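Beta-fructofuranosidase, insoluble isoenzyme CWINV1 (Arabidopsis thaliana, PDB 2OXB) hydrolyses sucrose and 1-kestose in the plant cell wall, cleaving terminal non-reducing beta-D-fructofuranoside residues, and uses neokestose and levan less well. Local coordinates at residues 461-475 against 486-498. The protein carries 1 engineered substitution. Numbering follows the deposited sequence.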
ATOM      1  N   TYR A 461     -11.157   3.868  -9.962  1.00 15.91           N
ATOM      2  CA  TYR A 461     -10.800   4.452  -8.669  1.00 14.78           C
ATOM      3  C   TYR A 461     -10.589   5.953  -8.800  1.00 14.64           C
ATOM      4  O   TYR A 461     -10.113   6.418  -9.826  1.00 17.74           O
ATOM      5  CB  TYR A 461      -9.507   3.813  -8.159  1.00 14.75           C
ATOM      6  CG  TYR A 461      -9.481   2.308  -8.216  1.00 13.21           C
ATOM      7  CD1 TYR A 461     -10.226   1.541  -7.329  1.00 13.97           C
ATOM      8  CD2 TYR A 461      -8.698   1.645  -9.160  1.00 17.17           C
ATOM      9  CE1 TYR A 461     -10.186   0.143  -7.377  1.00 15.38           C
ATOM     10  CE2 TYR A 461      -8.652   0.246  -9.218  1.00 16.38           C
ATOM     11  CZ  TYR A 461      -9.395  -0.496  -8.324  1.00 15.94           C
ATOM     12  OH  TYR A 461      -9.332  -1.870  -8.373  1.00 16.35           O
ATOM     13  N   GLY A 462     -10.930   6.701  -7.755  1.00 15.34           N
ATOM     14  CA  GLY A 462     -10.754   8.143  -7.787  1.00 14.87           C
ATOM     15  C   GLY A 462     -10.002   8.725  -6.592  1.00 16.36           C
ATOM     16  O   GLY A 462      -9.931   8.093  -5.526  1.00 13.11           O
ATOM     17  N   ALA A 463      -9.428   9.921  -6.777  1.00 17.04           N
ATOM     18  CA  ALA A 463      -8.686  10.632  -5.717  1.00 17.10           C
ATOM     19  C   ALA A 463      -8.451  12.139  -5.976  1.00 17.12           C
ATOM     20  O   ALA A 463      -8.512  12.623  -7.107  1.00 15.28           O
ATOM     21  CB  ALA A 463      -7.355   9.942  -5.456  1.00 17.30           C
ATOM     22  N   PHE A 464      -8.227  12.873  -4.892  1.00 18.60           N
ATOM     23  CA  PHE A 464      -7.964  14.308  -4.931  1.00 19.53           C
ATOM     24  C   PHE A 464      -6.470  14.499  -4.660  1.00 19.00           C
ATOM     25  O   PHE A 464      -5.863  13.711  -3.930  1.00 19.08           O
ATOM     26  CB  PHE A 464      -8.790  15.029  -3.850  1.00 19.68           C
ATOM     27  CG  PHE A 464     -10.269  15.039  -4.113  1.00 20.58           C
ATOM     28  CD1 PHE A 464     -11.179  14.811  -3.073  1.00 20.83           C
ATOM     29  CD2 PHE A 464     -10.761  15.273  -5.401  1.00 20.86           C
ATOM     30  CE1 PHE A 464     -12.564  14.809  -3.315  1.00 19.18           C
ATOM     31  CE2 PHE A 464     -12.142  15.275  -5.659  1.00 19.53           C
ATOM     32  CZ  PHE A 464     -13.048  15.042  -4.612  1.00 17.84           C
ATOM     33  N   VAL A 465      -5.877  15.536  -5.241  1.00 18.05           N
ATOM     34  CA  VAL A 465      -4.453  15.779  -5.041  1.00 18.69           C
ATOM     35  C   VAL A 465      -4.212  17.190  -4.489  1.00 20.59           C
ATOM     36  O   VAL A 465      -4.537  18.192  -5.138  1.00 21.76           O
ATOM     37  CB  VAL A 465      -3.686  15.592  -6.370  1.00 18.53           C
ATOM     38  CG1 VAL A 465      -2.203  15.456  -6.115  1.00 17.33           C
ATOM     39  CG2 VAL A 465      -4.203  14.354  -7.086  1.00 19.74           C
ATOM     40  N   ASP A 466      -3.639  17.260  -3.289  1.00 21.01           N
ATOM     41  CA  ASP A 466      -3.360  18.537  -2.660  1.00 21.14           C
ATOM     42  C   ASP A 466      -2.094  19.159  -3.206  1.00 22.10           C
ATOM     43  O   ASP A 466      -1.043  19.169  -2.560  1.00 22.94           O
ATOM     44  CB  ASP A 466      -3.244  18.406  -1.143  1.00 21.85           C
ATOM     45  CG  ASP A 466      -3.304  19.763  -0.441  1.00 23.99           C
ATOM     46  OD1 ASP A 466      -4.334  20.466  -0.596  1.00 24.65           O
ATOM     47  OD2 ASP A 466      -2.333  20.128   0.260  1.00 23.07           O
ATOM     48  N   ILE A 467      -2.215  19.679  -4.414  1.00 23.60           N
ATOM     49  CA  ILE A 467      -1.113  20.340  -5.088  1.00 24.80           C
ATOM     50  C   ILE A 467      -1.692  21.637  -5.552  1.00 24.33           C
ATOM     51  O   ILE A 467      -2.908  21.824  -5.521  1.00 25.41           O
ATOM     52  CB  ILE A 467      -0.642  19.548  -6.321  1.00 25.48           C
ATOM     53  CG1 ILE A 467      -1.866  19.153  -7.159  1.00 26.50           C
ATOM     54  CG2 ILE A 467       0.168  18.334  -5.877  1.00 24.50           C
ATOM     55  CD1 ILE A 467      -1.555  18.256  -8.338  1.00 30.36           C
ATOM     56  N   ASN A 468      -0.825  22.543  -5.967  1.00 25.84           N
ATOM     57  CA  ASN A 468      -1.300  23.822  -6.453  1.00 27.20           C
ATOM     58  C   ASN A 468      -1.204  23.815  -7.963  1.00 25.78           C
ATOM     59  O   ASN A 468      -0.120  23.838  -8.515  1.00 26.29           O
ATOM     60  CB  ASN A 468      -0.463  24.960  -5.888  1.00 29.30           C
ATOM     61  CG  ASN A 468      -1.275  26.202  -5.679  1.00 34.01           C
ATOM     62  OD1 ASN A 468      -1.917  26.365  -4.639  1.00 38.37           O
ATOM     63  ND2 ASN A 468      -1.297  27.076  -6.683  1.00 34.73           N
ATOM     64  N   PRO A 469      -2.350  23.775  -8.651  1.00 25.98           N
ATOM     65  CA  PRO A 469      -2.404  23.762 -10.112  1.00 26.17           C
ATOM     66  C   PRO A 469      -1.746  24.978 -10.770  1.00 26.54           C
ATOM     67  O   PRO A 469      -1.731  25.091 -11.997  1.00 26.22           O
ATOM     68  CB  PRO A 469      -3.908  23.652 -10.403  1.00 28.19           C
ATOM     69  CG  PRO A 469      -4.539  24.334  -9.242  1.00 27.38           C
ATOM     70  CD  PRO A 469      -3.707  23.833  -8.076  1.00 27.15           C
ATOM     71  N   HIS A 470      -1.214  25.884  -9.950  1.00 28.75           N
ATOM     72  CA  HIS A 470      -0.514  27.070 -10.451  1.00 31.13           C
ATOM     73  C   HIS A 470       0.810  26.619 -11.054  1.00 32.26           C
ATOM     74  O   HIS A 470       1.245  27.147 -12.085  1.00 33.43           O
ATOM     75  CB  HIS A 470      -0.220  28.072  -9.334  1.00 31.03           C
ATOM     76  CG  HIS A 470      -1.296  29.088  -9.131  1.00 32.46           C
ATOM     77  ND1 HIS A 470      -1.074  30.275  -8.469  1.00 31.34           N
ATOM     78  CD2 HIS A 470      -2.602  29.092  -9.486  1.00 32.97           C
ATOM     79  CE1 HIS A 470      -2.198  30.966  -8.424  1.00 34.15           C
ATOM     80  NE2 HIS A 470      -3.141  30.269  -9.035  1.00 32.58           N
ATOM     81  N   GLN A 471       1.456  25.658 -10.397  1.00 31.34           N
ATOM     82  CA  GLN A 471       2.704  25.127 -10.916  1.00 33.82           C
ATOM     83  C   GLN A 471       2.311  23.913 -11.728  1.00 34.13           C
ATOM     84  O   GLN A 471       1.133  23.599 -11.844  1.00 32.39           O
ATOM     85  CB  GLN A 471       3.671  24.704  -9.796  1.00 33.40           C
ATOM     86  CG  GLN A 471       3.106  24.766  -8.406  1.00 33.47           C
ATOM     87  CD  GLN A 471       3.283  26.126  -7.770  1.00 35.32           C
ATOM     88  OE1 GLN A 471       2.637  26.448  -6.768  1.00 36.41           O
ATOM     89  NE2 GLN A 471       4.175  26.932  -8.337  1.00 34.70           N
ATOM     90  N   PRO A 472       3.293  23.230 -12.335  1.00 35.54           N
ATOM     91  CA  PRO A 472       2.970  22.039 -13.132  1.00 35.31           C
ATOM     92  C   PRO A 472       2.520  20.812 -12.306  1.00 34.41           C
ATOM     93  O   PRO A 472       2.921  20.626 -11.155  1.00 32.75           O
ATOM     94  CB  PRO A 472       4.266  21.789 -13.911  1.00 34.77           C
ATOM     95  CG  PRO A 472       5.324  22.353 -12.995  1.00 36.68           C
ATOM     96  CD  PRO A 472       4.700  23.631 -12.526  1.00 35.83           C
ATOM     97  N   LEU A 473       1.674  19.980 -12.899  1.00 32.59           N
ATOM     98  CA  LEU A 473       1.206  18.795 -12.201  1.00 31.50           C
ATOM     99  C   LEU A 473       1.988  17.554 -12.600  1.00 29.83           C
ATOM    100  O   LEU A 473       2.117  17.230 -13.783  1.00 28.06           O
ATOM    101  CB  LEU A 473      -0.283  18.560 -12.455  1.00 31.86           C
ATOM    102  CG  LEU A 473      -0.994  19.482 -13.440  1.00 32.03           C
ATOM    103  CD1 LEU A 473      -2.258  18.788 -13.896  1.00 33.83           C
ATOM    104  CD2 LEU A 473      -1.294  20.839 -12.810  1.00 29.53           C
ATOM    105  N   SER A 474       2.506  16.869 -11.587  1.00 29.69           N
ATOM    106  CA  SER A 474       3.273  15.647 -11.772  1.00 29.56           C
ATOM    107  C   SER A 474       2.330  14.452 -11.791  1.00 29.72           C
ATOM    108  O   SER A 474       1.176  14.547 -11.352  1.00 30.97           O
ATOM    109  CB  SER A 474       4.290  15.458 -10.634  1.00 28.76           C
ATOM    110  OG  SER A 474       5.321  16.424 -10.675  1.00 27.45           O
ATOM    111  N   LEU A 475       2.841  13.333 -12.301  1.00 27.17           N
ATOM    112  CA  LEU A 475       2.106  12.078 -12.392  1.00 25.39           C
ATOM    113  C   LEU A 475       3.078  11.008 -12.869  1.00 24.49           C
ATOM    114  O   LEU A 475       3.607  11.081 -13.975  1.00 25.25           O
ATOM    115  CB  LEU A 475       0.941  12.197 -13.379  1.00 25.66           C
ATOM    116  CG  LEU A 475       0.172  10.903 -13.677  1.00 25.02           C
ATOM    117  CD1 LEU A 475      -0.377  10.313 -12.395  1.00 26.41           C
ATOM    118  CD2 LEU A 475      -0.942  11.194 -14.650  1.00 26.67           C
ATOM    119  N   SER A 486      -0.283   4.193  -9.939  1.00 27.29           N
ATOM    120  CA  SER A 486      -0.342   5.604 -10.282  1.00 27.45           C
ATOM    121  C   SER A 486       0.120   6.495  -9.131  1.00 25.28           C
ATOM    122  O   SER A 486      -0.144   6.211  -7.959  1.00 23.86           O
ATOM    123  CB  SER A 486      -1.768   5.981 -10.697  1.00 29.90           C
ATOM    124  OG  SER A 486      -2.291   5.042 -11.623  1.00 33.10           O
ATOM    125  N   PHE A 487       0.812   7.579  -9.476  1.00 23.57           N
ATOM    126  CA  PHE A 487       1.319   8.527  -8.482  1.00 21.76           C
ATOM    127  C   PHE A 487       1.147   9.973  -8.961  1.00 20.79           C
ATOM    128  O   PHE A 487       1.519  10.309 -10.077  1.00 20.31           O
ATOM    129  CB  PHE A 487       2.798   8.224  -8.192  1.00 18.82           C
ATOM    130  CG  PHE A 487       3.032   6.883  -7.553  1.00 10.73           C
ATOM    131  CD1 PHE A 487       3.113   6.760  -6.174  1.00 11.18           C
ATOM    132  CD2 PHE A 487       3.166   5.742  -8.333  1.00 10.07           C
ATOM    133  CE1 PHE A 487       3.333   5.504  -5.572  1.00 11.70           C
ATOM    134  CE2 PHE A 487       3.385   4.484  -7.753  1.00  8.63           C
ATOM    135  CZ  PHE A 487       3.468   4.365  -6.372  1.00  9.38           C
ATOM    136  N   GLY A 488       0.571  10.816  -8.114  1.00 21.93           N
ATOM    137  CA  GLY A 488       0.354  12.195  -8.498  1.00 21.87           C
ATOM    138  C   GLY A 488       0.922  13.153  -7.482  1.00 22.52           C
ATOM    139  O   GLY A 488       0.927  12.874  -6.291  1.00 21.93           O
ATOM    140  N   GLY A 489       1.409  14.290  -7.955  1.00 25.00           N
ATOM    141  CA  GLY A 489       1.983  15.268  -7.052  1.00 27.20           C
ATOM    142  C   GLY A 489       3.071  14.690  -6.168  1.00 28.86           C
ATOM    143  O   GLY A 489       3.124  14.987  -4.977  1.00 28.95           O
ATOM    144  N   LYS A 490       3.943  13.865  -6.743  1.00 29.97           N
ATOM    145  CA  LYS A 490       5.032  13.267  -5.978  1.00 32.04           C
ATOM    146  C   LYS A 490       4.513  12.320  -4.893  1.00 32.59           C
ATOM    147  O   LYS A 490       4.902  12.419  -3.721  1.00 33.42           O
ATOM    148  CB  LYS A 490       5.881  14.356  -5.311  1.00 33.75           C
ATOM    149  CG  LYS A 490       6.632  15.283  -6.254  1.00 38.41           C
ATOM    150  CD  LYS A 490       5.727  16.304  -6.933  1.00 40.89           C
ATOM    151  CE  LYS A 490       6.539  17.269  -7.796  1.00 43.00           C
ATOM    152  NZ  LYS A 490       5.682  18.228  -8.564  1.00 44.43           N
ATOM    153  N   GLY A 491       3.630  11.408  -5.277  1.00 32.15           N
ATOM    154  CA  GLY A 491       3.090  10.474  -4.311  1.00 30.90           C
ATOM    155  C   GLY A 491       1.869  10.964  -3.562  1.00 29.72           C
ATOM    156  O   GLY A 491       1.081  10.157  -3.091  1.00 31.88           O
ATOM    157  N   ARG A 492       1.699  12.272  -3.436  1.00 28.38           N
ATOM    158  CA  ARG A 492       0.531  12.796  -2.735  1.00 27.89           C
ATOM    159  C   ARG A 492      -0.752  12.041  -3.101  1.00 29.85           C
ATOM    160  O   ARG A 492      -1.714  12.043  -2.331  1.00 30.65           O
ATOM    161  CB  ARG A 492       0.350  14.281  -3.034  1.00 25.16           C
ATOM    162  CG  ARG A 492       1.364  15.179  -2.348  1.00 21.49           C
ATOM    163  CD  ARG A 492       1.266  16.586  -2.891  1.00 18.94           C
ATOM    164  NE  ARG A 492       2.017  17.545  -2.082  1.00 17.48           N
ATOM    165  CZ  ARG A 492       3.330  17.499  -1.892  1.00 17.98           C
ATOM    166  NH1 ARG A 492       4.056  16.535  -2.452  1.00 19.41           N
ATOM    167  NH2 ARG A 492       3.915  18.420  -1.140  1.00 16.07           N
ATOM    168  N   ALA A 493      -0.773  11.405  -4.272  1.00 29.53           N
ATOM    169  CA  ALA A 493      -1.938  10.636  -4.691  1.00 29.91           C
ATOM    170  C   ALA A 493      -1.515   9.280  -5.251  1.00 31.30           C
ATOM    171  O   ALA A 493      -0.841   9.196  -6.283  1.00 32.88           O
ATOM    172  CB  ALA A 493      -2.730  11.405  -5.721  1.00 31.94           C
ATOM    173  N   CYS A 494      -1.934   8.215  -4.576  1.00 30.44           N
ATOM    174  CA  CYS A 494      -1.571   6.872  -4.991  1.00 30.05           C
ATOM    175  C   CYS A 494      -2.755   5.966  -5.333  1.00 31.59           C
ATOM    176  O   CYS A 494      -3.372   5.381  -4.446  1.00 33.04           O
ATOM    177  CB  CYS A 494      -0.728   6.243  -3.890  1.00 29.32           C
ATOM    178  SG  CYS A 494       0.517   7.377  -3.234  1.00 24.81           S
ATOM    179  N   ILE A 495      -3.056   5.859  -6.631  1.00 32.49           N
ATOM    180  CA  ILE A 495      -4.144   5.017  -7.143  1.00 32.58           C
ATOM    181  C   ILE A 495      -3.585   3.851  -7.982  1.00 33.42           C
ATOM    182  O   ILE A 495      -3.157   4.036  -9.126  1.00 33.29           O
ATOM    183  CB  ILE A 495      -5.113   5.807  -8.046  1.00 32.02           C
ATOM    184  CG1 ILE A 495      -5.747   6.962  -7.273  1.00 31.29           C
ATOM    185  CG2 ILE A 495      -6.199   4.872  -8.571  1.00 32.96           C
ATOM    186  CD1 ILE A 495      -6.664   7.823  -8.121  1.00 27.60           C
ATOM    187  N   THR A 496      -3.621   2.652  -7.408  1.00 33.09           N
ATOM    188  CA  THR A 496      -3.110   1.448  -8.056  1.00 32.60           C
ATOM    189  C   THR A 496      -4.260   0.568  -8.560  1.00 31.54           C
ATOM    190  O   THR A 496      -5.365   0.604  -8.018  1.00 30.54           O
ATOM    191  CB  THR A 496      -2.225   0.657  -7.051  1.00 33.60           C
ATOM    192  OG1 THR A 496      -1.314  -0.194  -7.756  1.00 36.99           O
ATOM    193  CG2 THR A 496      -3.091  -0.187  -6.131  1.00 33.88           C
ATOM    194  N   SER A 497      -4.002  -0.220  -9.597  1.00 31.88           N
ATOM    195  CA  SER A 497      -5.032  -1.093 -10.155  1.00 33.12           C
ATOM    196  C   SER A 497      -4.466  -2.360 -10.803  1.00 33.37           C
ATOM    197  O   SER A 497      -3.253  -2.561 -10.833  1.00 33.94           O
ATOM    198  CB  SER A 497      -5.869  -0.311 -11.167  1.00 32.00           C
ATOM    199  OG  SER A 497      -5.164   0.825 -11.625  1.00 32.53           O
ATOM    200  N   ARG A 498      -5.355  -3.207 -11.314  1.00 33.18           N
ATOM    201  CA  ARG A 498      -4.960  -4.461 -11.954  1.00 33.65           C
ATOM    202  C   ARG A 498      -5.689  -4.599 -13.289  1.00 33.57           C
ATOM    203  O   ARG A 498      -6.924  -4.590 -13.333  1.00 35.17           O
ATOM    204  CB  ARG A 498      -5.323  -5.637 -11.050  1.00 34.28           C
ATOM    205  CG  ARG A 498      -5.087  -5.356  -9.576  1.00 35.69           C
ATOM    206  CD  ARG A 498      -3.625  -5.429  -9.200  1.00 35.28           C
ATOM    207  NE  ARG A 498      -3.297  -6.725  -8.614  1.00 35.61           N
ATOM    208  CZ  ARG A 498      -3.107  -7.839  -9.310  1.00 35.03           C
ATOM    209  NH1 ARG A 498      -3.201  -7.827 -10.630  1.00 34.13           N
ATOM    210  NH2 ARG A 498      -2.838  -8.972  -8.677  1.00 36.50           N
TER
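Tyr461 lays its CB against CG2 of Ile495 (3.5 Å), while the edge of its ring, at CE2, meets CB of Ser497 (3.4 Å), whose hydroxyl bonds to Gln447. Chi1 of -48°, with CG anti to the carbonyl carbon, carries the ring along strand 493-498. Replacing Tyr461 by an alanine would remove the ring and probably open a gap beside CB of Ser497. Further along, the small Ala463 suits a place where CD1 of Ile495 comes within 3.5 Å of its CB, and CG2 of Val465 packs on CB of Ala493. Strands 461-465 and 493-498 run nearly antiparallel (168°) in different sheets, so these apolar contacts join the two sheets of the C-terminal beta-sandwich of this GH32 enzyme. In the type I' turn from Gly489 to Arg492, Gly489 accepts a positive phi, and a CB there would clash with CG2 of Ile467. Its N gives Ser474 O a weak hydrogen bond, and its O receives NH1 of Arg492 (3.1 Å), whose extended chain crosses Ile467, CD to CG2 at 3.6 Å. Lys490, bent at chi2 (75°), curls back to give NZ to Ser474 OG (2.8 Å). Apolar contacts thus join the sheets along strand 493-498, whereas the polar bonds between the segments lie at the turn: those of Lys490 and, weakly, Gly489 reach Ser474, while that of Arg492 braces the turn internally.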